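Local atomic coordinates of putative phosphohydrolase (Shewanella amazonensis, PDB entry 3M1T), a protein that is of unconfirmed function but is probably a phosphohydrolase or signal transduction protein of the HDOD family, in the HD phosphodiesterase clan. Residues L137-I140 against G141-L144; K197-Q200 against F201-H204; A225-W228 against D229-P232. All blocks are in the same frame, centred on the assembly; numbering follows the deposited sequence.

Interaction 1. Residues L137-I140 against G141-L144; sequences LHSI and GELL
The backbone carbonyl of I140 accepts the amide of L144 in an i to i+4 bond, L144 N to I140 O 3.0 Å, with the donor in the carbonyl plane, and thereby opens helix 140-148. The link that leads into it is a type I beta turn from L137 to I140, which joins helix 128-137 to its successor in the all-helical HDOD fold. A second backbone bond, from E142 N to S139 O at 3.1 Å, is weak, with an N-H...O angle of 132°.

Among the side chains, S139 and E142 meet over the start of the helix. S139 has its OG anti to the backbone N (chi1 -159°), and in the conformer described the extended chain of E142 places OE1 2.8 Å from S139 OG. CB of E142 also lies against the carbonyl of S139, 3.2 Å from its O. S139 CB sits over the centre of the H138 imidazole, 3.7 Å above its plane, while H138 ND1 is held by the carbonyl of G135.

On the apolar side, CG2 of I140 lies 4.3 Å from CG of L144; both side chains also pack on L185 of helix 178-188. L143 instead reaches F106 of helix 103-124, which S139 touches too. The first turn of the helix therefore meets both of these helices. G141 gives its amide to a water rather than to the preceding turn: the water oxygen lies 2.8 Å from G141 N and donates to H138 O at 2.7 Å.

Interaction 2. Residues K197-Q200 against F201-H204; sequences KGIQ and FQNH
Hydrogen bonds close the C-terminal end of helix 193-200, and the carbonyl of I199 takes two of them from Q202. The side-chain bond is the shorter, Q202 NE2 to I199 O at 2.9 Å: the donor comes in on a lone pair, in the carbonyl plane, and I199 O in turn lies within 2° of the amide plane of Q202. Q202 N reaches the same I199 O at 3.3 Å, a weak bond. CG of Q202 stands between its backbone N and carbonyl carbon (chi1 67°), which folds the chain back over the helix end. The amide has further partners: NE2 also donates to H138 O, and OE1 receives K222 NZ, which would favour this orientation of the group. One residue earlier, F201 N gives an i to i+4 bond, 3.1 Å to K197 O.

A water extends the polar network, donating to Q200 O at 2.7 Å and accepting from N203 N. It spans the step from the helix into the type I beta turn that runs from F201 to H204.

Van der Waals contact centres on the F201 ring. The amide of Q200 runs beside it, pointing the same way, with CD 3.4 Å from F201 CE2 and the two planes 42° apart. K197 crosses obliquely, its CG 3.9 Å from F201 CD2, before NZ continues to the carbonyl of P210.

I199 and Q200 lean on helix 178-188 through A186 and A183, whereas F201 and Q202 rest on A215 and L218 of helix 213-227, so this helix end is lodged between those two helices.

Interaction 3. Residues A225-W228 against D229-P232; sequences AADW and DKIP
OD1 of D227 receives the ammonium group of K230 in a salt bridge, with K230 NZ 2.7 Å away. The nitrogen approaches on the anti side of the carboxylate, 28° out of its plane. The lysine chain is extended as far as CE and then bends (chi4 71°), which brings NZ back over the helix end and to 3.0 Å from the carbonyl oxygen of A226. The lysine passes the carboxylate at a slant, its CE 3.5 Å from D227 OD1. An alanine in place of D227 would probably leave the K230 ammonium without its countercharge and its chain free to swing into solvent.

The backbone beneath is bridged by the same pair of residues, K230 N donating to D227 O at 2.8 Å from above the carbonyl plane. This i to i+3 bond belongs to the short 3-10 segment by which the chain leaves the helix that includes 225-227, and the chain then runs on toward helix 236-247. The next bond, I231 N to W228 O at 3.3 Å, has the same spacing and also comes from above its carbonyl plane.

D229 meets W228 at the edge of the indole, OD1 in the ring plane and 3.5 Å from W228 CD1, with carboxylate and ring planes 74° apart. The indole itself turns inward: it stacks on H264 and touches L260 and A261 of helix 256-263. I231 sets CG1 3.6 Å from D227 O and shares with D227 and W228 a contact on W239 of helix 236-247.

Along the chain the three contacts come in series, each at a helix boundary: interaction 1 at the start of helix 140-148, interaction 2 at the end of helix 193-200, interaction 3 near the end of helix 213-227. The first two touch, their centres 12 Å apart, through packing of L137 on I199 and the probable hydrogen bond from Q202 to H138, and so tie two helix ends together within the HDOD domain. Interaction 3 is a surface contact with its centre 22 Å from each of the others, touching neither. Helix 213-227 still connects the regions: it packs on residues 201-204, and through interaction 3 it meets helices 236-247 and 256-263, probably helping to join the HDOD part to the C-terminal helices.

Interaction 1. Residues L137-I140 against G141-L144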
loop_
_atom_site.group_PDB
_atom_site.type_symbol
_atom_site.label_atom_id
_atom_site.label_comp_id
_atom_site.label_asym_id
_atom_site.label_seq_id
_atom_site.Cartn_x
_atom_site.Cartn_y
_atom_site.Cartn_z
ATOM N N LEU A 137 -2.027 0.759 0.265
ATOM C CA LEU A 137 -2.437 1.916 1.083
ATOM C C LEU A 137 -1.274 2.591 1.813
ATOM O O LEU A 137 -1.432 3.688 2.349
ATOM C CB LEU A 137 -3.444 1.471 2.137
ATOM C CG LEU A 137 -4.765 0.969 1.612
ATOM C CD1 LEU A 137 -5.634 0.318 2.749
ATOM C CD2 LEU A 137 -5.521 2.095 0.867
ATOM N N HIS A 138 -0.114 1.923 1.869
ATOM C CA HIS A 138 0.832 2.307 2.917
ATOM C C HIS A 138 1.449 3.684 2.805
ATOM O O HIS A 138 1.847 4.274 3.835
ATOM C CB HIS A 138 1.981 1.266 3.038
ATOM C CG HIS A 138 3.107 1.499 2.111
ATOM N ND1 HIS A 138 3.059 1.133 0.785
ATOM C CD2 HIS A 138 4.361 2.012 2.315
ATOM C CE1 HIS A 138 4.222 1.404 0.220
ATOM N NE2 HIS A 138 5.008 1.969 1.122
ATOM N N SER A 139 1.584 4.192 1.585
ATOM C CA SER A 139 2.342 5.424 1.367
ATOM C C SER A 139 1.466 6.610 1.015
ATOM O O SER A 139 1.936 7.700 0.685
ATOM C CB SER A 139 3.404 5.207 0.264
ATOM O OG SER A 139 4.424 6.193 0.407
ATOM N N ILE A 140 0.149 6.449 1.080
ATOM C CA ILE A 140 -0.711 7.553 0.670
ATOM C C ILE A 140 -0.576 8.780 1.590
ATOM O O ILE A 140 -0.793 9.901 1.147
ATOM C CB ILE A 140 -2.145 7.119 0.533
ATOM C CG1 ILE A 140 -2.200 6.010 -0.529
ATOM C CG2 ILE A 140 -3.059 8.296 0.149
ATOM C CD1 ILE A 140 -3.588 5.298 -0.647
ATOM N N GLY A 141 -0.228 8.573 2.852
ATOM C CA GLY A 141 -0.040 9.681 3.782
ATOM C C GLY A 141 1.042 10.646 3.308
ATOM O O GLY A 141 0.910 11.834 3.568
ATOM N N GLU A 142 2.071 10.144 2.642
ATOM C CA GLU A 142 3.111 11.000 2.031
ATOM C C GLU A 142 2.431 12.054 1.131
ATOM O O GLU A 142 2.644 13.283 1.232
ATOM C CB GLU A 142 4.052 10.098 1.206
ATOM C CG GLU A 142 5.391 10.697 0.816
ATOM C CD GLU A 142 6.371 9.669 0.242
ATOM O OE1 GLU A 142 6.039 8.465 0.106
ATOM O OE2 GLU A 142 7.501 10.082 -0.083
ATOM N N LEU A 143 1.577 11.558 0.253
ATOM C CA LEU A 143 0.830 12.411 -0.687
ATOM C C LEU A 143 -0.100 13.396 0.014
ATOM O O LEU A 143 -0.206 14.563 -0.366
ATOM C CB LEU A 143 0.070 11.537 -1.697
ATOM C CG LEU A 143 0.962 10.561 -2.460
ATOM C CD1 LEU A 143 0.121 9.740 -3.393
ATOM C CD2 LEU A 143 2.146 11.281 -3.239
ATOM N N LEU A 144 -0.778 12.935 1.067
ATOM C CA LEU A 144 -1.721 13.780 1.754
ATOM C C LEU A 144 -0.963 14.979 2.376
ATOM O O LEU A 144 -1.527 16.069 2.403
ATOM C CB LEU A 144 -2.411 12.985 2.886
ATOM C CG LEU A 144 -3.393 11.921 2.471
ATOM C CD1 LEU A 144 -3.973 11.296 3.751
ATOM C CD2 LEU A 144 -4.570 12.526 1.665
HETATM O O HOH W 1 0.704 6.547 4.588
#

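Interaction 2. Residues K197-Q200 against F201-H204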
loop_
_atom_site.group_PDB
_atom_site.type_symbol
_atom_site.label_atom_id
_atom_site.label_comp_id
_atom_site.label_asym_id
_atom_site.label_seq_id
_atom_site.Cartn_x
_atom_site.Cartn_y
_atom_site.Cartn_z
ATOM N N LYS A 197 -3.869 -0.449 11.399
ATOM C CA LYS A 197 -2.759 -0.602 12.370
ATOM C C LYS A 197 -1.461 -0.956 11.632
ATOM O O LYS A 197 -0.379 -0.458 12.016
ATOM C CB LYS A 197 -3.111 -1.638 13.371
ATOM C CG LYS A 197 -2.012 -1.801 14.440
ATOM C CD LYS A 197 -2.355 -2.976 15.351
ATOM C CE LYS A 197 -1.369 -3.076 16.506
ATOM N NZ LYS A 197 -1.728 -4.244 17.336
ATOM N N GLY A 198 -1.567 -1.716 10.550
ATOM C CA GLY A 198 -0.348 -2.042 9.729
ATOM C C GLY A 198 0.275 -0.791 9.182
ATOM O O GLY A 198 1.473 -0.561 9.337
ATOM N N ILE A 199 -0.553 0.070 8.579
ATOM C CA ILE A 199 -0.102 1.341 8.043
ATOM C C ILE A 199 0.519 2.208 9.147
ATOM O O ILE A 199 1.592 2.787 8.976
ATOM C CB ILE A 199 -1.260 2.103 7.319
ATOM C CG1 ILE A 199 -1.797 1.224 6.191
ATOM C CG2 ILE A 199 -0.760 3.458 6.809
ATOM C CD1 ILE A 199 -3.203 1.694 5.720
ATOM N N GLN A 200 -0.186 2.334 10.271
ATOM C CA GLN A 200 0.208 3.174 11.382
ATOM C C GLN A 200 1.622 2.856 11.899
ATOM O O GLN A 200 2.395 3.772 12.151
ATOM C CB GLN A 200 -0.804 3.018 12.513
ATOM C CG GLN A 200 -0.457 3.811 13.725
ATOM C CD GLN A 200 -1.289 3.475 14.941
ATOM O OE1 GLN A 200 -2.134 2.529 14.948
ATOM N NE2 GLN A 200 -1.061 4.237 15.999
ATOM N N PHE A 201 1.933 1.559 12.000
ATOM C CA PHE A 201 3.192 1.160 12.641
ATOM C C PHE A 201 4.277 0.784 11.659
ATOM O O PHE A 201 5.313 0.268 12.068
ATOM C CB PHE A 201 2.947 0.026 13.636
ATOM C CG PHE A 201 2.421 0.497 14.960
ATOM C CD1 PHE A 201 3.294 0.960 15.933
ATOM C CD2 PHE A 201 1.065 0.503 15.198
ATOM C CE1 PHE A 201 2.815 1.440 17.127
ATOM C CE2 PHE A 201 0.559 0.991 16.398
ATOM C CZ PHE A 201 1.455 1.437 17.358
ATOM N N GLN A 202 4.102 1.087 10.364
ATOM C CA GLN A 202 5.069 0.662 9.353
ATOM C C GLN A 202 6.548 1.056 9.643
ATOM O O GLN A 202 7.443 0.423 9.096
ATOM C CB GLN A 202 4.652 1.174 7.992
ATOM C CG GLN A 202 4.718 2.699 7.848
ATOM C CD GLN A 202 4.193 3.143 6.519
ATOM O OE1 GLN A 202 4.915 3.254 5.525
ATOM N NE2 GLN A 202 2.837 3.323 6.454
ATOM N N ASN A 203 6.749 2.184 10.304
ATOM C CA ASN A 203 8.127 2.691 10.581
ATOM C C ASN A 203 8.672 2.291 11.933
ATOM O O ASN A 203 9.894 2.500 12.169
ATOM C CB ASN A 203 8.128 4.199 10.449
ATOM C CG ASN A 203 7.809 4.646 9.045
ATOM O OD1 ASN A 203 8.266 4.033 8.078
ATOM N ND2 ASN A 203 6.980 5.677 8.924
ATOM N N HIS A 204 7.826 1.662 12.750
ATOM C CA HIS A 204 8.154 1.218 14.100
ATOM C C HIS A 204 7.424 -0.012 14.499
ATOM O O HIS A 204 6.742 -0.041 15.516
ATOM C CB HIS A 204 7.843 2.310 15.091
ATOM C CG HIS A 204 8.744 3.485 14.937
ATOM N ND1 HIS A 204 10.072 3.437 15.296
ATOM C CD2 HIS A 204 8.535 4.711 14.407
ATOM C CE1 HIS A 204 10.637 4.600 15.022
ATOM N NE2 HIS A 204 9.725 5.389 14.482
HETATM O O HOH W 2 5.074 4.003 11.766
#

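Interaction 3. Residues A225-W228 against D229-P232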
loop_
_atom_site.group_PDB
_atom_site.type_symbol
_atom_site.label_atom_id
_atom_site.label_comp_id
_atom_site.label_asym_id
_atom_site.label_seq_id
_atom_site.Cartn_x
_atom_site.Cartn_y
_atom_site.Cartn_z
ATOM N N ALA A 225 12.379 -2.999 -1.018
ATOM C CA ALA A 225 12.117 -2.230 -2.233
ATOM C C ALA A 225 13.118 -1.092 -2.352
ATOM O O ALA A 225 13.585 -0.815 -3.449
ATOM C CB ALA A 225 10.675 -1.683 -2.253
ATOM N N ALA A 226 13.383 -0.409 -1.243
ATOM C CA ALA A 226 14.232 0.790 -1.254
ATOM C C ALA A 226 15.678 0.481 -1.582
ATOM O O ALA A 226 16.380 1.218 -2.311
ATOM C CB ALA A 226 14.174 1.505 0.052
ATOM N N ASP A 227 16.173 -0.594 -1.004
ATOM C CA ASP A 227 17.615 -0.828 -1.019
ATOM C C ASP A 227 18.025 -1.952 -1.945
ATOM O O ASP A 227 19.232 -2.256 -2.026
ATOM C CB ASP A 227 18.108 -1.090 0.403
ATOM C CG ASP A 227 18.096 0.152 1.269
ATOM O OD1 ASP A 227 17.974 1.277 0.726
ATOM O OD2 ASP A 227 18.223 0.030 2.487
ATOM N N TRP A 228 17.103 -2.547 -2.676
ATOM C CA TRP A 228 17.398 -3.703 -3.523
ATOM C C TRP A 228 18.634 -3.471 -4.405
ATOM O O TRP A 228 19.513 -4.337 -4.525
ATOM C CB TRP A 228 16.216 -3.999 -4.429
ATOM C CG TRP A 228 16.367 -5.179 -5.316
ATOM C CD1 TRP A 228 16.844 -5.176 -6.628
ATOM C CD2 TRP A 228 16.051 -6.540 -5.015
ATOM N NE1 TRP A 228 16.846 -6.454 -7.130
ATOM C CE2 TRP A 228 16.372 -7.310 -6.163
ATOM C CE3 TRP A 228 15.560 -7.193 -3.879
ATOM C CZ2 TRP A 228 16.195 -8.685 -6.207
ATOM C CZ3 TRP A 228 15.390 -8.567 -3.933
ATOM C CH2 TRP A 228 15.664 -9.286 -5.091
ATOM N N ASP A 229 18.665 -2.310 -5.054
ATOM C CA ASP A 229 19.763 -2.019 -5.975
ATOM C C ASP A 229 21.103 -1.731 -5.336
ATOM O O ASP A 229 22.101 -1.592 -6.063
ATOM C CB ASP A 229 19.366 -0.869 -6.915
ATOM C CG ASP A 229 18.286 -1.268 -7.882
ATOM O OD1 ASP A 229 18.229 -2.449 -8.280
ATOM O OD2 ASP A 229 17.470 -0.401 -8.256
ATOM N N LYS A 230 21.163 -1.632 -4.018
ATOM C CA LYS A 230 22.375 -1.389 -3.300
ATOM C C LYS A 230 23.066 -2.709 -2.889
ATOM O O LYS A 230 24.223 -2.694 -2.458
ATOM C CB LYS A 230 22.087 -0.566 -2.057
ATOM C CG LYS A 230 21.397 0.765 -2.340
ATOM C CD LYS A 230 21.279 1.591 -1.061
ATOM C CE LYS A 230 20.410 2.854 -1.282
ATOM N NZ LYS A 230 18.969 2.563 -1.467
ATOM N N ILE A 231 22.389 -3.848 -3.067
ATOM C CA ILE A 231 22.890 -5.131 -2.513
ATOM C C ILE A 231 23.350 -6.068 -3.632
ATOM O O ILE A 231 22.586 -6.386 -4.520
ATOM C CB ILE A 231 21.756 -5.828 -1.689
ATOM C CG1 ILE A 231 21.181 -4.877 -0.631
ATOM C CG2 ILE A 231 22.225 -7.118 -1.054
ATOM C CD1 ILE A 231 22.135 -4.438 0.423
ATOM N N PRO A 232 24.596 -6.566 -3.572
ATOM C CA PRO A 232 24.992 -7.499 -4.622
ATOM C C PRO A 232 24.035 -8.688 -4.731
ATOM O O PRO A 232 23.522 -9.156 -3.701
ATOM C CB PRO A 232 26.387 -7.954 -4.194
ATOM C CG PRO A 232 26.828 -7.001 -3.147
ATOM C CD PRO A 232 25.600 -6.403 -2.531
#